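Acyl-CoA dehydrogenase (Bacillus subtilis, PDB 5LNX) catalyses the FAD-dependent 2,3-dehydrogenation of saturated acyl-CoA thioesters to 2,3-dehydroacyl-CoA, passing the electrons on to an acceptor. Local coordinates at residues R11-D16 with H46-I51; D33-Q38 with I155-A160; D162-F167 with F191-K196. All blocks are in the same frame, centred on the assembly; numbering follows the deposited sequence.

Contact 1 of 3, residues R11-D16 with H46-I51; sequences RKMVRD and HGLMGI
M13 and V14, neighbours on helix 9-32, converge on one methyl group of L48, which lies in the loop that follows helix 37-45. The sulfur of M13 and the CG2 branch of V14, the methyl beside its backbone N, both approach L48 CD2, each at 3.7 Å (M13 SD to L48 CD2, V14 CG2 to L48 CD2). The side chains of M13 and L48 run at a slant to each other, and so do those of V14 and L48. M13 leaves the helix with CG anti to the backbone N (chi1 175°) and then bends at chi2 (-78°), which lays SD beside the leucine and carries the terminal methyl on toward H46. There M13 CE lies 3.5 Å from the carbonyl oxygen H46 O and 4.0 Å from H46 CB, and it lies off the edge of the imidazole, near the ring plane, not over a face. No hydrogen bond crosses between 11-16 and 46-51, and the contact is apolar and modest, burying 160 Å² in all.

The shape of the loop brings L48 up to the helix. G47, with positive phi, is the C-prime residue of a Schellman motif that ends helix 37-45: L48 N returns to M43 O and G47 N to G44 O. Directly after this turn the CB of L48 points at helix 9-32, where the leucine also touches M10 and F17, while the ring of H46 meets that of F17. Within the all-helical N-terminal domain, L48 is thus held between helix 9-32 and M43 of helix 37-45, and V14 continues the packing onto E73 and I74 of helix 64-77.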
loop_
_atom_site.group_PDB
_atom_site.type_symbol
_atom_site.label_atom_id
_atom_site.label_comp_id
_atom_site.label_asym_id
_atom_site.label_seq_id
_atom_site.Cartn_x
_atom_site.Cartn_y
_atom_site.Cartn_z
ATOM N N ARG D 11 10.500 30.349 13.266
ATOM C CA ARG D 11 9.221 29.743 12.811
ATOM C C ARG D 11 8.046 30.731 12.674
ATOM O O ARG D 11 7.381 30.763 11.634
ATOM C CB ARG D 11 8.823 28.556 13.703
ATOM N N LYS D 12 7.856 31.598 13.669
ATOM C CA LYS D 12 6.780 32.617 13.604
ATOM C C LYS D 12 7.088 33.673 12.540
ATOM O O LYS D 12 6.218 34.045 11.750
ATOM C CB LYS D 12 6.562 33.313 14.951
ATOM C CG LYS D 12 5.270 34.117 14.995
ATOM N N MET D 13 8.338 34.133 12.533
ATOM C CA MET D 13 8.841 35.080 11.530
ATOM C C MET D 13 8.645 34.590 10.090
ATOM O O MET D 13 8.120 35.334 9.236
ATOM C CB MET D 13 10.316 35.384 11.791
ATOM C CG MET D 13 10.954 36.273 10.732
ATOM S SD MET D 13 11.446 35.572 9.141
ATOM C CE MET D 13 11.533 37.152 8.287
ATOM N N VAL D 14 9.031 33.339 9.830
ATOM C CA VAL D 14 8.875 32.754 8.477
ATOM C C VAL D 14 7.412 32.501 8.162
ATOM O O VAL D 14 6.997 32.669 7.028
ATOM C CB VAL D 14 9.646 31.423 8.236
ATOM C CG1 VAL D 14 9.305 30.816 6.881
ATOM C CG2 VAL D 14 11.152 31.647 8.247
ATOM N N ARG D 15 6.640 32.038 9.146
ATOM C CA ARG D 15 5.190 31.838 8.938
ATOM C C ARG D 15 4.463 33.125 8.518
ATOM O O ARG D 15 3.629 33.103 7.618
ATOM C CB ARG D 15 4.491 31.254 10.160
ATOM C CG ARG D 15 3.129 30.647 9.804
ATOM C CD ARG D 15 2.498 29.796 10.908
ATOM N NE ARG D 15 3.216 28.549 11.158
ATOM C CZ ARG D 15 2.796 27.584 11.982
ATOM N NH1 ARG D 15 3.527 26.483 12.130
ATOM N NH2 ARG D 15 1.653 27.710 12.680
ATOM N N ASP D 16 4.808 34.237 9.155
ATOM C CA ASP D 16 4.153 35.522 8.861
ATOM C C ASP D 16 4.534 36.054 7.483
ATOM O O ASP D 16 3.657 36.339 6.654
ATOM C CB ASP D 16 4.483 36.568 9.931
ATOM C CG ASP D 16 3.942 36.194 11.308
ATOM O OD1 ASP D 16 2.935 35.442 11.395
ATOM O OD2 ASP D 16 4.530 36.644 12.304
ATOM N N HIS D 46 14.808 40.443 4.237
ATOM C CA HIS D 46 14.277 39.887 5.504
ATOM C C HIS D 46 15.123 38.757 6.103
ATOM O O HIS D 46 14.706 38.096 7.059
ATOM C CB HIS D 46 12.833 39.425 5.329
ATOM C CG HIS D 46 11.854 40.551 5.217
ATOM N ND1 HIS D 46 10.632 40.515 5.846
ATOM C CD2 HIS D 46 11.912 41.740 4.567
ATOM C CE1 HIS D 46 9.966 41.623 5.576
ATOM N NE2 HIS D 46 10.720 42.385 4.803
ATOM N N GLY D 47 16.313 38.560 5.537
ATOM C CA GLY D 47 17.362 37.768 6.170
ATOM C C GLY D 47 17.082 36.278 6.134
ATOM O O GLY D 47 17.439 35.550 7.072
ATOM N N LEU D 48 16.421 35.840 5.065
ATOM C CA LEU D 48 16.047 34.421 4.867
ATOM C C LEU D 48 17.025 33.636 3.981
ATOM O O LEU D 48 16.963 32.407 3.905
ATOM C CB LEU D 48 14.657 34.328 4.258
ATOM C CG LEU D 48 13.493 34.780 5.150
ATOM C CD1 LEU D 48 12.173 34.644 4.398
ATOM C CD2 LEU D 48 13.437 33.979 6.444
ATOM N N MET D 49 17.936 34.342 3.326
ATOM C CA MET D 49 18.755 33.762 2.243
ATOM C C MET D 49 20.110 33.154 2.632
ATOM O O MET D 49 20.777 32.548 1.798
ATOM C CB MET D 49 18.968 34.817 1.155
ATOM C CG MET D 49 17.705 35.157 0.392
ATOM S SD MET D 49 17.334 33.864 -0.788
ATOM C CE MET D 49 15.584 33.744 -0.698
ATOM N N GLY D 50 20.482 33.308 3.893
ATOM C CA GLY D 50 21.691 32.732 4.440
ATOM C C GLY D 50 21.538 32.370 5.891
ATOM O O GLY D 50 22.274 32.838 6.736
ATOM N N ILE D 51 20.587 31.498 6.179
ATOM C CA ILE D 51 20.109 31.301 7.567
ATOM C C ILE D 51 21.085 30.491 8.434
ATOM O O ILE D 51 21.354 30.880 9.573
ATOM C CB ILE D 51 18.704 30.668 7.622
ATOM C CG1 ILE D 51 17.743 31.502 6.762
ATOM C CG2 ILE D 51 18.254 30.483 9.084
ATOM C CD1 ILE D 51 16.276 31.220 6.990
#

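Contact 2 of 3, residues D33-Q38 with I155-A160; sequences DEFPFQ and ITNGGA. With FAD (flavin-adenine dinucleotide), chain S.
T156 OG1 donates a hydrogen bond of 2.8 Å to N5 of the FAD isoalloxazine, and the backbone of T156 adds a weak one, from T156 N to FAD O4 at 3.5 Å. With chi1 at -60° OG1 lies on the side of the backbone N, and both atoms reach the N5/O4 margin. A type II turn, I155 to G158, then leads the chain away from the cofactor to A160, which meets residues 33-38.

That meeting is a CH-pi contact. The methyl A160 CB sits over the centre of the F35 ring, 3.5 Å from its centroid and only 10° off the ring normal. The opposite face of F35 is covered by P36 CD, nearer the edge of the ring than its middle, and F35 CD2 in turn lies over the centre of the F37 ring. F37 adds a looser, oblique approach, CE1 to A160 CB at 4.0 Å. N157 OD1 lies at the edge of the F35 ring, 4.2 Å from F35 CE1, while N157 ND2 is hydrogen-bonded to the carbonyls of G119 and I84.

No hydrogen bond joins 33-38 to 155-160; chiefly a methyl and two phenyl rings link the N-terminal helical domain to the middle beta-domain. T156 directs its hydroxyl and amide to the flavin, where bonds at N5 and O4 would be expected to polarise the ring's redox-active part.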
loop_
_atom_site.group_PDB
_atom_site.type_symbol
_atom_site.label_atom_id
_atom_site.label_comp_id
_atom_site.label_asym_id
_atom_site.label_seq_id
_atom_site.Cartn_x
_atom_site.Cartn_y
_atom_site.Cartn_z
ATOM N N ASP D 33 4.392 31.043 -14.438
ATOM C CA ASP D 33 5.573 30.140 -14.515
ATOM C C ASP D 33 6.881 30.934 -14.561
ATOM O O ASP D 33 7.896 30.436 -15.047
ATOM C CB ASP D 33 5.485 29.177 -15.713
ATOM C CG ASP D 33 6.359 27.918 -15.554
ATOM O OD1 ASP D 33 7.401 27.864 -16.231
ATOM O OD2 ASP D 33 5.996 26.972 -14.813
ATOM N N GLU D 34 6.861 32.151 -14.013
ATOM C CA GLU D 34 8.038 33.024 -13.987
ATOM C C GLU D 34 8.701 33.095 -12.623
ATOM O O GLU D 34 8.053 33.315 -11.598
ATOM C CB GLU D 34 7.693 34.434 -14.465
ATOM C CG GLU D 34 7.083 34.456 -15.859
ATOM C CD GLU D 34 6.906 35.855 -16.404
ATOM O OE1 GLU D 34 6.885 36.823 -15.600
ATOM O OE2 GLU D 34 6.777 35.987 -17.642
ATOM N N PHE D 35 10.014 32.896 -12.634
ATOM C CA PHE D 35 10.845 32.951 -11.430
ATOM C C PHE D 35 10.526 34.241 -10.653
ATOM O O PHE D 35 10.396 35.299 -11.263
ATOM C CB PHE D 35 12.346 32.910 -11.819
ATOM C CG PHE D 35 13.291 32.937 -10.640
ATOM C CD1 PHE D 35 13.661 31.780 -9.994
ATOM C CD2 PHE D 35 13.794 34.126 -10.198
ATOM C CE1 PHE D 35 14.513 31.817 -8.914
ATOM C CE2 PHE D 35 14.648 34.184 -9.127
ATOM C CZ PHE D 35 15.015 33.028 -8.484
ATOM N N PRO D 36 10.392 34.161 -9.314
ATOM C CA PRO D 36 9.882 35.275 -8.547
ATOM C C PRO D 36 10.992 36.208 -8.098
ATOM O O PRO D 36 11.267 36.344 -6.901
ATOM C CB PRO D 36 9.251 34.571 -7.353
ATOM C CG PRO D 36 10.132 33.384 -7.120
ATOM C CD PRO D 36 10.843 33.083 -8.413
ATOM N N PHE D 37 11.608 36.877 -9.057
ATOM C CA PHE D 37 12.764 37.751 -8.784
ATOM C C PHE D 37 12.553 38.732 -7.622
ATOM O O PHE D 37 13.436 38.913 -6.783
ATOM C CB PHE D 37 13.120 38.536 -10.037
ATOM C CG PHE D 37 13.762 37.705 -11.103
ATOM C CD1 PHE D 37 15.081 37.287 -10.972
ATOM C CD2 PHE D 37 13.048 37.317 -12.228
ATOM C CE1 PHE D 37 15.673 36.510 -11.955
ATOM C CE2 PHE D 37 13.638 36.533 -13.212
ATOM C CZ PHE D 37 14.949 36.130 -13.078
ATOM N N GLN D 38 11.374 39.352 -7.594
ATOM C CA GLN D 38 11.041 40.344 -6.553
ATOM C C GLN D 38 10.893 39.781 -5.154
ATOM O O GLN D 38 11.323 40.397 -4.186
ATOM C CB GLN D 38 9.796 41.118 -6.926
ATOM N N ILE D 155 18.841 21.865 -14.074
ATOM C CA ILE D 155 19.540 22.670 -13.047
ATOM C C ILE D 155 18.626 23.706 -12.403
ATOM O O ILE D 155 18.215 24.690 -13.025
ATOM C CB ILE D 155 20.788 23.378 -13.605
ATOM C CG1 ILE D 155 21.755 22.364 -14.234
ATOM C CG2 ILE D 155 21.491 24.149 -12.508
ATOM C CD1 ILE D 155 22.148 21.235 -13.310
ATOM N N THR D 156 18.291 23.463 -11.145
ATOM C CA THR D 156 17.390 24.359 -10.423
ATOM C C THR D 156 18.095 25.701 -10.375
ATOM O O THR D 156 19.322 25.751 -10.403
ATOM C CB THR D 156 17.109 23.879 -8.979
ATOM O OG1 THR D 156 16.496 22.585 -9.000
ATOM C CG2 THR D 156 16.189 24.844 -8.258
ATOM N N ASN D 157 17.305 26.767 -10.325
ATOM C CA ASN D 157 17.815 28.146 -10.227
ATOM C C ASN D 157 18.590 28.593 -11.486
ATOM O O ASN D 157 19.334 29.578 -11.485
ATOM C CB ASN D 157 18.606 28.340 -8.921
ATOM C CG ASN D 157 17.695 28.403 -7.692
ATOM O OD1 ASN D 157 16.473 28.269 -7.798
ATOM N ND2 ASN D 157 18.295 28.550 -6.513
ATOM N N GLY D 158 18.291 27.906 -12.585
ATOM C CA GLY D 158 18.975 28.097 -13.857
ATOM C C GLY D 158 18.589 29.364 -14.596
ATOM O O GLY D 158 17.457 29.523 -15.031
ATOM N N GLY D 159 19.549 30.275 -14.725
ATOM C CA GLY D 159 19.337 31.548 -15.428
ATOM C C GLY D 159 19.041 32.688 -14.469
ATOM O O GLY D 159 19.153 33.867 -14.830
ATOM N N ALA D 160 18.572 32.335 -13.278
ATOM C CA ALA D 160 18.395 33.292 -12.185
ATOM C C ALA D 160 19.698 33.355 -11.427
ATOM O O ALA D 160 20.024 34.355 -10.798
ATOM C CB ALA D 160 17.261 32.853 -11.255
HETATM P PA FAD S . 17.999 8.117 -13.603
HETATM O O1A FAD S . 18.886 8.415 -12.405
HETATM O O2A FAD S . 18.500 7.530 -14.882
HETATM O O5B FAD S . 16.897 7.095 -13.026
HETATM C C5B FAD S . 15.745 6.649 -13.725
HETATM C C4B FAD S . 14.973 5.777 -12.736
HETATM O O4B FAD S . 15.750 4.619 -12.546
HETATM C C3B FAD S . 14.799 6.438 -11.378
HETATM O O3B FAD S . 13.562 6.051 -10.767
HETATM C C2B FAD S . 15.920 5.886 -10.546
HETATM O O2B FAD S . 15.480 5.625 -9.225
HETATM C C1B FAD S . 16.179 4.567 -11.204
HETATM N N9A FAD S . 17.548 4.075 -11.152
HETATM C C8A FAD S . 18.570 4.318 -12.003
HETATM N N7A FAD S . 19.660 3.573 -11.641
HETATM C C5A FAD S . 19.315 2.859 -10.537
HETATM C C6A FAD S . 19.921 1.870 -9.641
HETATM N N6A FAD S . 21.192 1.467 -9.792
HETATM N N1A FAD S . 19.161 1.348 -8.654
HETATM C C2A FAD S . 17.878 1.675 -8.434
HETATM N N3A FAD S . 17.266 2.573 -9.211
HETATM C C4A FAD S . 17.908 3.170 -10.249
HETATM N N1 FAD S . 20.389 18.059 -10.701
HETATM C C2 FAD S . 21.369 18.833 -10.177
HETATM O O2 FAD S . 22.539 18.460 -10.333
HETATM N N3 FAD S . 21.140 19.974 -9.492
HETATM C C4 FAD S . 19.899 20.435 -9.288
HETATM O O4 FAD S . 19.689 21.499 -8.656
HETATM C C4X FAD S . 18.779 19.653 -9.849
HETATM N N5 FAD S . 17.503 20.063 -9.684
HETATM C C5X FAD S . 16.480 19.357 -10.217
HETATM C C6 FAD S . 15.216 19.871 -10.086
HETATM C C7 FAD S . 14.121 19.196 -10.566
HETATM C C7M FAD S . 12.778 19.807 -10.255
HETATM C C8 FAD S . 14.330 17.918 -11.298
HETATM C C8M FAD S . 13.197 17.106 -11.867
HETATM C C9 FAD S . 15.601 17.425 -11.465
HETATM C C9A FAD S . 16.709 18.092 -10.959
HETATM N N10 FAD S . 18.052 17.638 -11.166
HETATM C C10 FAD S . 19.097 18.401 -10.589
HETATM C "C1'" FAD S . 18.345 16.360 -11.832
HETATM C "C2'" FAD S . 18.017 15.207 -10.855
HETATM O "O2'" FAD S . 18.851 15.163 -9.683
HETATM C "C3'" FAD S . 18.034 13.869 -11.581
HETATM O "O3'" FAD S . 16.819 13.752 -12.319
HETATM C "C4'" FAD S . 18.222 12.711 -10.612
HETATM O "O4'" FAD S . 19.546 12.774 -10.053
HETATM C "C5'" FAD S . 17.967 11.331 -11.268
HETATM O "O5'" FAD S . 18.668 11.059 -12.483
HETATM P P FAD S . 17.934 10.884 -13.931
HETATM O O1P FAD S . 18.946 10.580 -15.021
HETATM O O2P FAD S . 16.997 12.043 -14.139
HETATM O O3P FAD S . 17.163 9.463 -13.940
#

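Contact 3 of 3, residues D162-F167 with F191-K196; sequences DIYITF and FTVGKK
Y164 and F191 form a T-shaped (edge-to-face) aromatic pair inside the beta-domain of the acyl-CoA dehydrogenase fold, joining strands 163-169 and 191-196, which belong to two different sheets. F191 supplies the edge: its CZ stands over the centre of the Y164 ring and comes within 3.8 Å of Y164 CE1. The ring planes meet at 66° and the centroids are 5.0 Å apart. A chi1 of 170° swings the F191 ring away from its own amide nitrogen, and the side chains bridge the distance between the backbones: the nearest CA atoms of the two segments, Y164 CA and F191 CA, are 10.7 Å apart. The F191 ring also meets that of F212, and Y164 touches L210, both on strand 207-212, which pairs with 191-196.

The phenol oxygen has a polar partner elsewhere, the backbone N of G159, so the tyrosine is held at its far end as well as over one face. On its own strand, T166 OG1 donates to Y164 O at 2.7 Å, from above the carbonyl plane. The third participant, V193, comes across the tyrosine nearly at a right angle and sets its CG2 methyl 3.8 Å from Y164 OH.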
loop_
_atom_site.group_PDB
_atom_site.type_symbol
_atom_site.label_atom_id
_atom_site.label_comp_id
_atom_site.label_asym_id
_atom_site.label_seq_id
_atom_site.Cartn_x
_atom_site.Cartn_y
_atom_site.Cartn_z
ATOM N N ASP D 162 23.523 33.390 -10.065
ATOM C CA ASP D 162 24.765 34.154 -10.258
ATOM C C ASP D 162 26.012 33.284 -10.051
ATOM O O ASP D 162 27.048 33.476 -10.706
ATOM C CB ASP D 162 24.823 35.334 -9.268
ATOM C CG ASP D 162 23.647 36.276 -9.402
ATOM O OD1 ASP D 162 23.653 37.109 -10.338
ATOM O OD2 ASP D 162 22.707 36.175 -8.580
ATOM N N ILE D 163 25.908 32.373 -9.088
ATOM C CA ILE D 163 26.957 31.412 -8.771
ATOM C C ILE D 163 26.436 30.001 -9.042
ATOM O O ILE D 163 25.339 29.648 -8.594
ATOM C CB ILE D 163 27.345 31.487 -7.272
ATOM C CG1 ILE D 163 28.022 32.819 -6.935
ATOM C CG2 ILE D 163 28.132 30.253 -6.839
ATOM C CD1 ILE D 163 29.436 33.019 -7.431
ATOM N N TYR D 164 27.243 29.193 -9.735
ATOM C CA TYR D 164 26.950 27.758 -9.939
ATOM C C TYR D 164 28.084 26.869 -9.408
ATOM O O TYR D 164 29.159 26.797 -9.998
ATOM C CB TYR D 164 26.708 27.420 -11.414
ATOM C CG TYR D 164 25.570 28.143 -12.088
ATOM C CD1 TYR D 164 25.684 29.486 -12.416
ATOM C CD2 TYR D 164 24.419 27.472 -12.497
ATOM C CE1 TYR D 164 24.658 30.169 -13.066
ATOM C CE2 TYR D 164 23.391 28.146 -13.160
ATOM C CZ TYR D 164 23.525 29.494 -13.441
ATOM O OH TYR D 164 22.521 30.193 -14.067
ATOM N N ILE D 165 27.807 26.163 -8.309
ATOM C CA ILE D 165 28.727 25.147 -7.779
ATOM C C ILE D 165 28.718 23.955 -8.728
ATOM O O ILE D 165 27.720 23.234 -8.842
ATOM C CB ILE D 165 28.359 24.669 -6.360
ATOM C CG1 ILE D 165 28.235 25.839 -5.390
ATOM C CG2 ILE D 165 29.375 23.662 -5.866
ATOM C CD1 ILE D 165 29.305 26.918 -5.496
ATOM N N THR D 166 29.823 23.810 -9.458
ATOM C CA THR D 166 29.860 22.973 -10.654
ATOM C C THR D 166 30.892 21.896 -10.499
ATOM O O THR D 166 32.033 22.161 -10.103
ATOM C CB THR D 166 30.191 23.772 -11.943
ATOM O OG1 THR D 166 29.379 24.944 -12.012
ATOM C CG2 THR D 166 29.914 22.928 -13.200
ATOM N N PHE D 167 30.508 20.706 -10.940
ATOM C CA PHE D 167 31.342 19.518 -10.802
ATOM C C PHE D 167 31.808 19.027 -12.164
ATOM O O PHE D 167 31.005 18.878 -13.087
ATOM C CB PHE D 167 30.591 18.417 -10.035
ATOM C CG PHE D 167 30.178 18.839 -8.660
ATOM C CD1 PHE D 167 31.023 18.678 -7.582
ATOM C CD2 PHE D 167 28.961 19.478 -8.468
ATOM C CE1 PHE D 167 30.646 19.107 -6.325
ATOM C CE2 PHE D 167 28.588 19.928 -7.220
ATOM C CZ PHE D 167 29.425 19.737 -6.141
ATOM N N PHE D 191 30.296 30.002 -21.081
ATOM C CA PHE D 191 29.284 29.388 -20.218
ATOM C C PHE D 191 27.923 29.915 -20.620
ATOM O O PHE D 191 27.641 31.090 -20.444
ATOM C CB PHE D 191 29.541 29.730 -18.740
ATOM C CG PHE D 191 28.423 29.339 -17.812
ATOM C CD1 PHE D 191 28.181 28.009 -17.513
ATOM C CD2 PHE D 191 27.643 30.305 -17.186
ATOM C CE1 PHE D 191 27.170 27.645 -16.633
ATOM C CE2 PHE D 191 26.607 29.949 -16.319
ATOM C CZ PHE D 191 26.377 28.615 -16.041
ATOM N N THR D 192 27.066 29.028 -21.113
ATOM C CA THR D 192 25.711 29.423 -21.483
ATOM C C THR D 192 24.598 28.615 -20.810
ATOM O O THR D 192 24.782 27.463 -20.405
ATOM C CB THR D 192 25.494 29.354 -22.989
ATOM O OG1 THR D 192 25.936 28.080 -23.466
ATOM C CG2 THR D 192 26.257 30.472 -23.676
ATOM N N VAL D 193 23.448 29.275 -20.692
ATOM C CA VAL D 193 22.258 28.731 -20.039
ATOM C C VAL D 193 21.228 28.386 -21.107
ATOM O O VAL D 193 20.999 29.167 -22.037
ATOM C CB VAL D 193 21.631 29.746 -19.063
ATOM C CG1 VAL D 193 20.275 29.263 -18.555
ATOM C CG2 VAL D 193 22.563 30.001 -17.886
ATOM N N GLY D 194 20.627 27.208 -20.967
ATOM C CA GLY D 194 19.567 26.754 -21.871
ATOM C C GLY D 194 18.188 27.315 -21.530
ATOM O O GLY D 194 17.987 27.988 -20.514
ATOM N N LYS D 195 17.242 27.057 -22.413
ATOM C CA LYS D 195 15.873 27.505 -22.216
ATOM C C LYS D 195 15.273 26.868 -20.966
ATOM O O LYS D 195 15.590 25.736 -20.616
ATOM C CB LYS D 195 15.003 27.158 -23.437
ATOM N N LYS D 196 14.450 27.656 -20.276
ATOM C CA LYS D 196 13.573 27.190 -19.191
ATOM C C LYS D 196 12.853 25.904 -19.577
ATOM O O LYS D 196 12.128 25.860 -20.577
ATOM C CB LYS D 196 12.531 28.271 -18.861
ATOM C CG LYS D 196 12.239 28.453 -17.385
ATOM C CD LYS D 196 11.319 29.649 -17.117
ATOM C CE LYS D 196 10.161 29.742 -18.086
ATOM N NZ LYS D 196 9.222 30.825 -17.707
#

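Contacts 2 and 3 adjoin, with centres 12 Å apart, and two probable hydrogen bonds tie them together: Y164 OH lies 3.0 Å from G159 N, and K196 NZ lies 3.0 Å from D33 O. The first reaches G159 just past the turn that contains the flavin-binding T156, and the Y164 side chain is about 9 Å from FAD. Contact 1 stands apart in the N-terminal helices, its centre 20 Å from that of contact 2 and 27 Å from that of contact 3. Consecutive helices 9-32 and 37-45 nevertheless connect contact 1 to residues 33-38 of contact 2.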